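Local coordinates for S-adenosylmethionine dependent methyltransferase (Mesorhizobium loti, PDB 3BKW), which probably acts as an S-adenosylmethionine-dependent methyltransferase with a Rossmann-like domain, at residues K77-A80 with R81-A85. Sequence-based numbering, arbitrary orientation. Where two conformers were deposited one is given.
Sequences KMLA and RARAA
Arg83 N donates to Leu79 O at 2.9 Å, the shortest of four successive i to i+4 backbone bonds that make this a little over two turns of alpha-helix. Ala82 N reaches Met78 O at 3.0 Å, while the flanking bonds, from Arg81 N to Lys77 O and from Ala84 N to Ala80 O, are somewhat longer; all four N-H groups point fairly straight at their acceptors. The side chain of Arg83 turns back along the helix over the preceding turn. With CG anti to its own carbonyl carbon (chi1 -71°) and the chain extended as far as NE, its CG rests 3.4 Å from Leu79 O and the guanidinium lies beside Leu79, NH1 coming within 3.8 Å of Leu79 CB. That group is anchored beyond the helix: NH2 donates to the carbonyl oxygen of Tyr93, and NH1 forms a long, weak ion pair with Glu76.

On another side of the helix, the side chains of selenomethionine Met78 and Arg81 cross obliquely. In the conformer described, the bend of Met78 at chi2 (54°) sets SE 3.4 Å from Arg81 NH1, and a further bend at chi3 turns CE to 3.6 Å from the same nitrogen; Met78 has a second conformer, so this contact is tentative. The Arg81 chain folds back at chi3 to meet it, and its guanidinium also makes a cation-pi contact with Phe54, against which Met78 packs as well. Ala82 CB fits close to the preceding turn, 3.5 Å from Leu79 O.

Leu79 and Ala82 form the buried side of helix 76-84, packing on Tyr93 of strand 91-95, with Leu79 also touching Arg95 and Cys52. The helix is the crossover of a beta-alpha-beta unit, linking strand 68-73 to strand 91-95, the outermost parallel strand of the central Rossmann-like sheet within this chain.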
ATOM      1  N   LYS A  77      16.193 -11.882  29.415  1.00 42.98           N
ATOM      2  CA  LYS A  77      15.234 -11.908  30.532  1.00 43.96           C
ATOM      3  C   LYS A  77      13.797 -12.151  30.068  1.00 42.91           C
ATOM      4  O   LYS A  77      13.067 -12.902  30.721  1.00 43.88           O
ATOM      5  CB  LYS A  77      15.315 -10.627  31.376  1.00 44.82           C
ATOM      6  CG  LYS A  77      16.590 -10.549  32.202  1.00 48.66           C
ATOM      7  CD  LYS A  77      16.664  -9.270  33.024  1.00 48.08           C
ATOM      8  CE  LYS A  77      17.920  -9.247  33.889  1.00 52.68           C
ATOM      9  NZ  LYS A  77      18.030  -7.990  34.685  1.00 55.90           N
HETATM   10  N   MSE A  78      13.420 -11.554  28.931  1.00 41.63           N
HETATM   11  CA  MSE A  78      12.078 -11.738  28.396  0.50 39.83           C
HETATM   12  C   MSE A  78      11.913 -13.159  27.851  1.00 38.87           C
HETATM   13  O   MSE A  78      10.853 -13.774  28.024  1.00 38.51           O
HETATM   14  CB  MSE A  78      11.727 -10.680  27.351  0.50 39.28           C
HETATM   15  CG  MSE A  78      10.300 -10.781  26.883  0.50 39.62           C
HETATM   16 SE   MSE A  78       8.992 -10.761  28.327  0.38 37.17          SE
HETATM   17  CE  MSE A  78       9.020  -8.840  28.607  0.50 36.32           C
ATOM     18  N   LEU A  79      12.970 -13.693  27.231  1.00 36.09           N
ATOM     19  CA  LEU A  79      12.978 -15.079  26.737  1.00 36.65           C
ATOM     20  C   LEU A  79      12.896 -16.077  27.899  1.00 35.47           C
ATOM     21  O   LEU A  79      12.281 -17.134  27.755  1.00 34.04           O
ATOM     22  CB  LEU A  79      14.217 -15.366  25.878  1.00 35.78           C
ATOM     23  CG  LEU A  79      14.343 -14.611  24.549  1.00 35.85           C
ATOM     24  CD1 LEU A  79      15.652 -14.952  23.874  1.00 33.85           C
ATOM     25  CD2 LEU A  79      13.181 -14.895  23.616  1.00 34.55           C
ATOM     26  N   ALA A  80      13.508 -15.742  29.042  1.00 36.31           N
ATOM     27  CA  ALA A  80      13.442 -16.586  30.248  1.00 36.39           C
ATOM     28  C   ALA A  80      12.001 -16.731  30.749  1.00 36.97           C
ATOM     29  O   ALA A  80      11.589 -17.842  31.122  1.00 36.91           O
ATOM     30  CB  ALA A  80      14.363 -16.040  31.374  1.00 35.72           C
ATOM     31  N   ARG A  81      11.252 -15.622  30.734  1.00 37.02           N
ATOM     32  CA  ARG A  81       9.824 -15.618  31.121  1.00 38.08           C
ATOM     33  C   ARG A  81       8.987 -16.413  30.108  1.00 37.04           C
ATOM     34  O   ARG A  81       8.091 -17.165  30.494  1.00 34.19           O
ATOM     35  CB  ARG A  81       9.266 -14.186  31.285  1.00 40.45           C
ATOM     36  CG  ARG A  81      10.066 -13.319  32.271  1.00 42.47           C
ATOM     37  CD  ARG A  81       9.275 -12.221  32.982  1.00 45.62           C
ATOM     38  NE  ARG A  81       8.571 -11.282  32.101  1.00 57.30           N
ATOM     39  CZ  ARG A  81       7.274 -11.320  31.754  1.00 61.50           C
ATOM     40  NH1 ARG A  81       6.792 -10.368  30.945  1.00 62.69           N
ATOM     41  NH2 ARG A  81       6.437 -12.273  32.190  1.00 66.20           N
ATOM     42  N   ALA A  82       9.297 -16.254  28.820  1.00 35.81           N
ATOM     43  CA  ALA A  82       8.633 -17.006  27.743  1.00 36.21           C
ATOM     44  C   ALA A  82       8.812 -18.517  27.916  1.00 35.08           C
ATOM     45  O   ALA A  82       7.836 -19.258  27.833  1.00 36.18           O
ATOM     46  CB  ALA A  82       9.151 -16.572  26.368  1.00 34.19           C
ATOM     47  N   ARG A  83      10.046 -18.961  28.167  1.00 36.22           N
ATOM     48  CA  ARG A  83      10.327 -20.401  28.392  1.00 37.75           C
ATOM     49  C   ARG A  83       9.516 -20.963  29.558  1.00 38.96           C
ATOM     50  O   ARG A  83       8.853 -22.000  29.410  1.00 40.24           O
ATOM     51  CB  ARG A  83      11.813 -20.659  28.649  1.00 37.83           C
ATOM     52  CG  ARG A  83      12.681 -20.480  27.433  1.00 37.44           C
ATOM     53  CD  ARG A  83      14.123 -20.830  27.732  1.00 36.67           C
ATOM     54  NE  ARG A  83      15.018 -20.326  26.688  1.00 35.11           N
ATOM     55  CZ  ARG A  83      15.697 -19.175  26.722  1.00 38.47           C
ATOM     56  NH1 ARG A  83      15.693 -18.353  27.776  1.00 41.07           N
ATOM     57  NH2 ARG A  83      16.438 -18.853  25.670  1.00 35.72           N
ATOM     58  N   ALA A  84       9.563 -20.251  30.688  1.00 39.46           N
ATOM     59  CA  ALA A  84       8.819 -20.602  31.917  1.00 40.51           C
ATOM     60  C   ALA A  84       7.308 -20.779  31.700  1.00 40.88           C
ATOM     61  O   ALA A  84       6.689 -21.639  32.344  1.00 40.67           O
ATOM     62  CB  ALA A  84       9.063 -19.560  33.004  1.00 39.11           C
ATOM     63  N   ALA A  85       6.734 -19.988  30.787  1.00 40.80           N
ATOM     64  CA  ALA A  85       5.302 -20.062  30.460  1.00 40.97           C
ATOM     65  C   ALA A  85       4.860 -21.337  29.713  1.00 42.15           C
ATOM     66  O   ALA A  85       3.654 -21.545  29.546  1.00 43.76           O
ATOM     67  CB  ALA A  85       4.860 -18.809  29.691  1.00 40.56           C
TER